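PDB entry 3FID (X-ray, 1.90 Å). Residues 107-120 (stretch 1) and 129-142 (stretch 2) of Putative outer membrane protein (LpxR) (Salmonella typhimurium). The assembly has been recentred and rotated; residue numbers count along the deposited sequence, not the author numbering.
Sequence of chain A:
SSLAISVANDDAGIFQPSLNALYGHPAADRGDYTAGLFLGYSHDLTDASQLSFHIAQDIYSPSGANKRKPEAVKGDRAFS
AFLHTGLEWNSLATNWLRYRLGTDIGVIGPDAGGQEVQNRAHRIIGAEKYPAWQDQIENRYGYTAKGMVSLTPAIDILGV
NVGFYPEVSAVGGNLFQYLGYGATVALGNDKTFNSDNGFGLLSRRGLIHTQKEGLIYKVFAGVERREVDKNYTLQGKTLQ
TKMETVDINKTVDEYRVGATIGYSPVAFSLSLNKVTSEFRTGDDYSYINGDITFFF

Stretch 1, residues 107-120: VIGPDAGGQEVQNR
Stretch 2 (129-142) KYPAWQDQIENRYG

Stretch 1 leaves a β-strand at Val107–Ile108, turns through Gly109 into a 3-10 segment (110–112), and enters a helix at Gly114 with Gly113 as N-cap (phi/psi 82/20). Stretch 2 runs antiparallel to it, from Lys129 beside Asn119 to Tyr141 beside Val107, and the two bury 945 Å² in total.

Lys129 (-79/158) is extended, with Lys129 CA 5.5 Å from Asn119 CA. Its chi1 is p, and its CB lies 3.4 Å from Asn119 OD1, while the chain beyond leads away. At Tyr130 (-98/114; chi1 m, chi2 140°) the ring turns an edge to the helix, with CD1 3.3 Å from Gln118 OE1. Two waters tie its backbone to the helix: one accepts from Tyr130 N (2.8 Å) and donates to Gln118 OE1 (3.1 Å) and Asn119 OD1 (2.8 Å); the other donates to Tyr130 O (2.8 Å) and accepts from Gln115 NE2 and Asn119 ND2 (both 3.2 Å).

Residues 131–134 form a 3-10 segment that delivers Trp133 (-59/-25; chi1 m, chi2 112°) to the helix. Its indole NE1 donates to Gln118 OE1 at 2.7 Å and 172°, Gln118 reaching out with chi1 and chi2 both t. One indole face receives the first helical turn: Gln115 CA sits 3.8 Å from the centroid of the five-membered ring, 18° off its normal, and Gly114 C is 3.6 Å from Trp133 CH2. Gly114 fits this close approach, since an ideal CB there would lie 2.5 Å from Trp133 CH2. The extended Gln115 side chain (chi1 and chi2 t) brings NE2 to 3.5 Å from Trp133 CB.

Past Asp135 the chain extends. Gln136 (-64/166; p, t, chi3 -60°) points toward stretch 1 and works through water. Its OE1 lies 2.8 Å from a water that accepts from Gly114 N (2.9 Å), while its NE2 donates at 3.0 Å to a second water, itself an acceptor from Gln115 N (3.0 Å). Ile137 (-59/133; m, m) places CG2 4.4 Å from Ile108 CG2, and its carbonyl O receives a CA-H...O contact from Gly109 CA at 3.2 Å.

Glu138 (-75/160) points away, but Asn139 (-58/134; chi1 m, chi2 -43°) brings its amide back, OD1 accepting from Asp111 N at 2.9 Å and 163°. The CA atoms of Asn139 and Gly109 are 3.8 Å apart. At Gly109 (146/-178) an ideal CB would fall 2.3 Å from Asn139 OD1 and jam against the preceding carbonyl; both demands are met by glycine.

The strand begins at Arg140 (-143/122; t, t, m), a hydrogen-bonded antiparallel pair with Ile108: Arg140 N donates to Ile108 O (2.8 Å), and Ile108 N to Arg140 O (3.1 Å). Tyr141 (-92/147; chi1 m, chi2 -94°) forms the non-hydrogen-bonded pair with Val107 (chi1 p), their side chains sharing a face of the sheet. Val107 CG2 lies over the ring, 3.8 Å from the Tyr141 centroid, while Tyr141 OH donates to Asp111 OD2 at 2.7 Å.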

# COMPACT_ATOMS: atom_id res chain seq x y z
N VAL A 107 14.70 5.42 -1.48
CA VAL A 107 15.17 6.39 -0.48
C VAL A 107 13.99 6.87 0.37
O VAL A 107 12.87 7.06 -0.14
CB VAL A 107 15.94 7.61 -1.10
CG1 VAL A 107 15.11 8.35 -2.19
CG2 VAL A 107 16.46 8.59 0.02
N ILE A 108 14.24 7.02 1.67
CA ILE A 108 13.35 7.79 2.55
C ILE A 108 14.17 8.98 3.02
O ILE A 108 15.29 8.79 3.51
CB ILE A 108 12.90 6.95 3.77
CG1 ILE A 108 12.05 5.74 3.31
CG2 ILE A 108 12.12 7.80 4.75
CD1 ILE A 108 11.87 4.64 4.38
N GLY A 109 13.63 10.18 2.88
CA GLY A 109 14.37 11.40 3.23
C GLY A 109 13.98 12.51 2.28
O GLY A 109 13.10 12.32 1.43
N PRO A 110 14.60 13.70 2.43
CA PRO A 110 14.31 14.80 1.50
C PRO A 110 14.45 14.42 -0.01
O PRO A 110 13.69 14.90 -0.84
CB PRO A 110 15.36 15.85 1.89
CG PRO A 110 15.59 15.60 3.31
CD PRO A 110 15.55 14.11 3.49
N ASP A 111 15.40 13.54 -0.33
CA ASP A 111 15.63 13.08 -1.71
C ASP A 111 14.42 12.34 -2.32
O ASP A 111 14.32 12.24 -3.54
CB ASP A 111 16.88 12.19 -1.80
CG ASP A 111 18.17 12.97 -1.54
OD1 ASP A 111 18.07 14.18 -1.22
OD2 ASP A 111 19.26 12.35 -1.65
N ALA A 112 13.51 11.86 -1.47
CA ALA A 112 12.30 11.18 -1.96
C ALA A 112 11.28 12.16 -2.55
O ALA A 112 10.35 11.76 -3.24
CB ALA A 112 11.69 10.33 -0.84
N GLY A 113 11.45 13.46 -2.26
CA GLY A 113 10.68 14.53 -2.92
C GLY A 113 9.29 14.82 -2.38
O GLY A 113 8.44 15.38 -3.08
N GLY A 114 9.03 14.38 -1.14
CA GLY A 114 7.72 14.60 -0.50
C GLY A 114 7.32 16.06 -0.30
O GLY A 114 6.19 16.44 -0.61
N GLN A 115 8.24 16.89 0.22
CA GLN A 115 7.95 18.34 0.35
C GLN A 115 7.61 18.97 -0.99
O GLN A 115 6.68 19.78 -1.10
CB GLN A 115 9.14 19.09 0.97
CG GLN A 115 8.94 20.61 1.12
CD GLN A 115 10.08 21.24 1.90
OE1 GLN A 115 11.22 20.78 1.85
NE2 GLN A 115 9.76 22.31 2.66
N GLU A 116 8.38 18.63 -2.02
CA GLU A 116 8.18 19.21 -3.35
C GLU A 116 6.81 18.86 -3.91
O GLU A 116 6.09 19.73 -4.32
CB GLU A 116 9.31 18.77 -4.30
CG GLU A 116 10.71 19.36 -3.97
CD GLU A 116 11.53 18.51 -2.99
OE1 GLU A 116 10.97 17.70 -2.20
OE2 GLU A 116 12.78 18.66 -2.98
N VAL A 117 6.46 17.57 -3.87
CA VAL A 117 5.18 17.08 -4.40
C VAL A 117 3.98 17.64 -3.65
O VAL A 117 3.01 18.12 -4.27
CB VAL A 117 5.13 15.53 -4.45
CG1 VAL A 117 3.71 15.03 -4.71
CG2 VAL A 117 6.09 15.01 -5.52
N GLN A 118 4.03 17.58 -2.31
CA GLN A 118 2.91 18.08 -1.50
C GLN A 118 2.77 19.59 -1.57
O GLN A 118 1.67 20.08 -1.75
CB GLN A 118 2.98 17.61 -0.04
CG GLN A 118 1.61 17.81 0.68
CD GLN A 118 1.68 17.51 2.17
OE1 GLN A 118 2.37 18.22 2.93
NE2 GLN A 118 0.94 16.49 2.60
N ASN A 119 3.88 20.32 -1.48
CA ASN A 119 3.82 21.78 -1.64
C ASN A 119 3.21 22.18 -3.00
O ASN A 119 2.38 23.10 -3.08
CB ASN A 119 5.21 22.40 -1.50
CG ASN A 119 5.65 22.56 -0.05
OD1 ASN A 119 5.01 22.07 0.87
ND2 ASN A 119 6.77 23.24 0.14
N ARG A 120 3.60 21.47 -4.06
CA ARG A 120 3.06 21.70 -5.39
C ARG A 120 1.54 21.53 -5.38
O ARG A 120 0.81 22.38 -5.90
CB ARG A 120 3.69 20.72 -6.39
CG ARG A 120 3.02 20.68 -7.77
CD ARG A 120 3.71 19.63 -8.66
NE ARG A 120 3.17 19.60 -10.02
CZ ARG A 120 2.05 18.95 -10.37
NH1 ARG A 120 1.34 18.30 -9.44
NH2 ARG A 120 1.64 18.95 -11.63
N LYS A 129 1.00 25.55 2.57
CA LYS A 129 1.96 24.49 2.73
C LYS A 129 2.23 24.23 4.22
O LYS A 129 1.97 25.09 5.06
CB LYS A 129 3.24 24.76 1.93
CG LYS A 129 4.06 25.98 2.34
CD LYS A 129 5.28 26.12 1.41
CE LYS A 129 5.65 27.59 1.16
NZ LYS A 129 6.99 27.76 0.48
N TYR A 130 2.71 23.03 4.52
CA TYR A 130 3.00 22.62 5.89
C TYR A 130 4.49 22.82 6.15
O TYR A 130 5.33 22.16 5.52
CB TYR A 130 2.62 21.16 6.12
CG TYR A 130 1.15 20.84 6.01
CD1 TYR A 130 0.74 19.66 5.38
CD2 TYR A 130 0.17 21.67 6.55
CE1 TYR A 130 -0.62 19.32 5.28
CE2 TYR A 130 -1.19 21.34 6.45
CZ TYR A 130 -1.57 20.17 5.81
OH TYR A 130 -2.91 19.81 5.67
N PRO A 131 4.83 23.77 7.06
CA PRO A 131 6.23 24.13 7.28
C PRO A 131 7.13 23.03 7.86
O PRO A 131 8.33 23.07 7.65
CB PRO A 131 6.14 25.35 8.23
CG PRO A 131 4.81 25.17 8.93
CD PRO A 131 3.90 24.58 7.89
N ALA A 132 6.55 22.04 8.55
CA ALA A 132 7.36 20.99 9.22
C ALA A 132 8.05 20.04 8.25
O ALA A 132 8.79 19.15 8.67
CB ALA A 132 6.56 20.23 10.29
N TRP A 133 7.83 20.23 6.95
CA TRP A 133 8.65 19.55 5.95
C TRP A 133 10.15 19.90 6.12
O TRP A 133 10.99 19.12 5.75
CB TRP A 133 8.16 19.86 4.53
CG TRP A 133 7.07 18.94 4.07
CD1 TRP A 133 5.75 19.27 3.82
CD2 TRP A 133 7.21 17.55 3.76
NE1 TRP A 133 5.07 18.14 3.39
CE2 TRP A 133 5.93 17.08 3.34
CE3 TRP A 133 8.29 16.66 3.78
CZ2 TRP A 133 5.70 15.74 2.96
CZ3 TRP A 133 8.06 15.32 3.41
CH2 TRP A 133 6.76 14.87 3.02
N GLN A 134 10.46 21.06 6.71
CA GLN A 134 11.85 21.45 6.99
C GLN A 134 12.48 20.51 8.02
O GLN A 134 13.69 20.36 8.06
CB GLN A 134 11.95 22.94 7.48
CG GLN A 134 11.25 23.25 8.80
CD GLN A 134 11.21 24.75 9.17
OE1 GLN A 134 12.16 25.51 8.88
NE2 GLN A 134 10.13 25.18 9.83
N ASP A 135 11.63 19.91 8.86
CA ASP A 135 12.09 18.98 9.89
C ASP A 135 11.74 17.52 9.55
O ASP A 135 11.54 16.68 10.43
CB ASP A 135 11.52 19.43 11.26
CG ASP A 135 12.25 18.82 12.44
OD1 ASP A 135 13.45 18.49 12.30
OD2 ASP A 135 11.62 18.70 13.51
N GLN A 136 11.64 17.21 8.24
CA GLN A 136 11.34 15.84 7.79
C GLN A 136 12.42 14.82 8.17
O GLN A 136 13.53 15.21 8.56
CB GLN A 136 11.06 15.82 6.27
CG GLN A 136 12.27 16.08 5.33
CD GLN A 136 11.85 16.01 3.87
OE1 GLN A 136 11.38 14.98 3.43
NE2 GLN A 136 12.00 17.12 3.14
N ILE A 137 12.10 13.53 8.07
CA ILE A 137 13.09 12.46 8.25
C ILE A 137 14.24 12.60 7.25
O ILE A 137 14.02 12.81 6.06
CB ILE A 137 12.45 11.03 8.17
CG1 ILE A 137 11.32 10.88 9.22
CG2 ILE A 137 13.50 9.93 8.33
CD1 ILE A 137 11.76 11.01 10.71
N GLU A 138 15.47 12.48 7.74
CA GLU A 138 16.68 12.62 6.92
C GLU A 138 16.94 11.41 6.01
O GLU A 138 16.45 10.30 6.28
CB GLU A 138 17.89 12.82 7.82
CG GLU A 138 18.36 11.55 8.51
CD GLU A 138 19.50 11.81 9.51
OE1 GLU A 138 19.84 10.89 10.28
OE2 GLU A 138 20.02 12.93 9.55
N ASN A 139 17.75 11.62 4.97
CA ASN A 139 17.99 10.62 3.92
C ASN A 139 18.56 9.30 4.45
O ASN A 139 19.49 9.29 5.26
CB ASN A 139 18.94 11.15 2.83
CG ASN A 139 18.29 12.18 1.92
OD1 ASN A 139 17.15 12.02 1.49
ND2 ASN A 139 19.03 13.25 1.60
N ARG A 140 17.97 8.20 3.98
CA ARG A 140 18.61 6.90 4.02
C ARG A 140 18.21 6.19 2.75
O ARG A 140 17.03 6.06 2.46
CB ARG A 140 18.22 6.06 5.23
CG ARG A 140 18.91 4.70 5.17
CD ARG A 140 18.55 3.81 6.31
NE ARG A 140 19.06 4.29 7.59
CZ ARG A 140 18.83 3.66 8.74
NH1 ARG A 140 18.12 2.52 8.75
NH2 ARG A 140 19.31 4.15 9.87
N TYR A 141 19.22 5.79 1.97
CA TYR A 141 19.03 5.08 0.72
C TYR A 141 19.08 3.63 1.08
O TYR A 141 19.78 3.25 2.03
CB TYR A 141 20.18 5.39 -0.25
CG TYR A 141 19.94 6.64 -1.02
CD1 TYR A 141 19.35 6.60 -2.28
CD2 TYR A 141 20.29 7.89 -0.49
CE1 TYR A 141 19.08 7.77 -3.00
CE2 TYR A 141 20.04 9.06 -1.21
CZ TYR A 141 19.43 8.99 -2.46
OH TYR A 141 19.19 10.14 -3.16
N GLY A 142 18.32 2.81 0.37
CA GLY A 142 18.32 1.40 0.71
C GLY A 142 17.59 0.53 -0.27
O GLY A 142 17.29 0.94 -1.38
O HOH W 1 10.89 13.75 0.99
O HOH W 2 11.26 16.59 0.25
O HOH W 3 6.74 23.03 3.31
O HOH W 4 13.10 19.83 3.58
O HOH W 5 2.76 21.25 2.36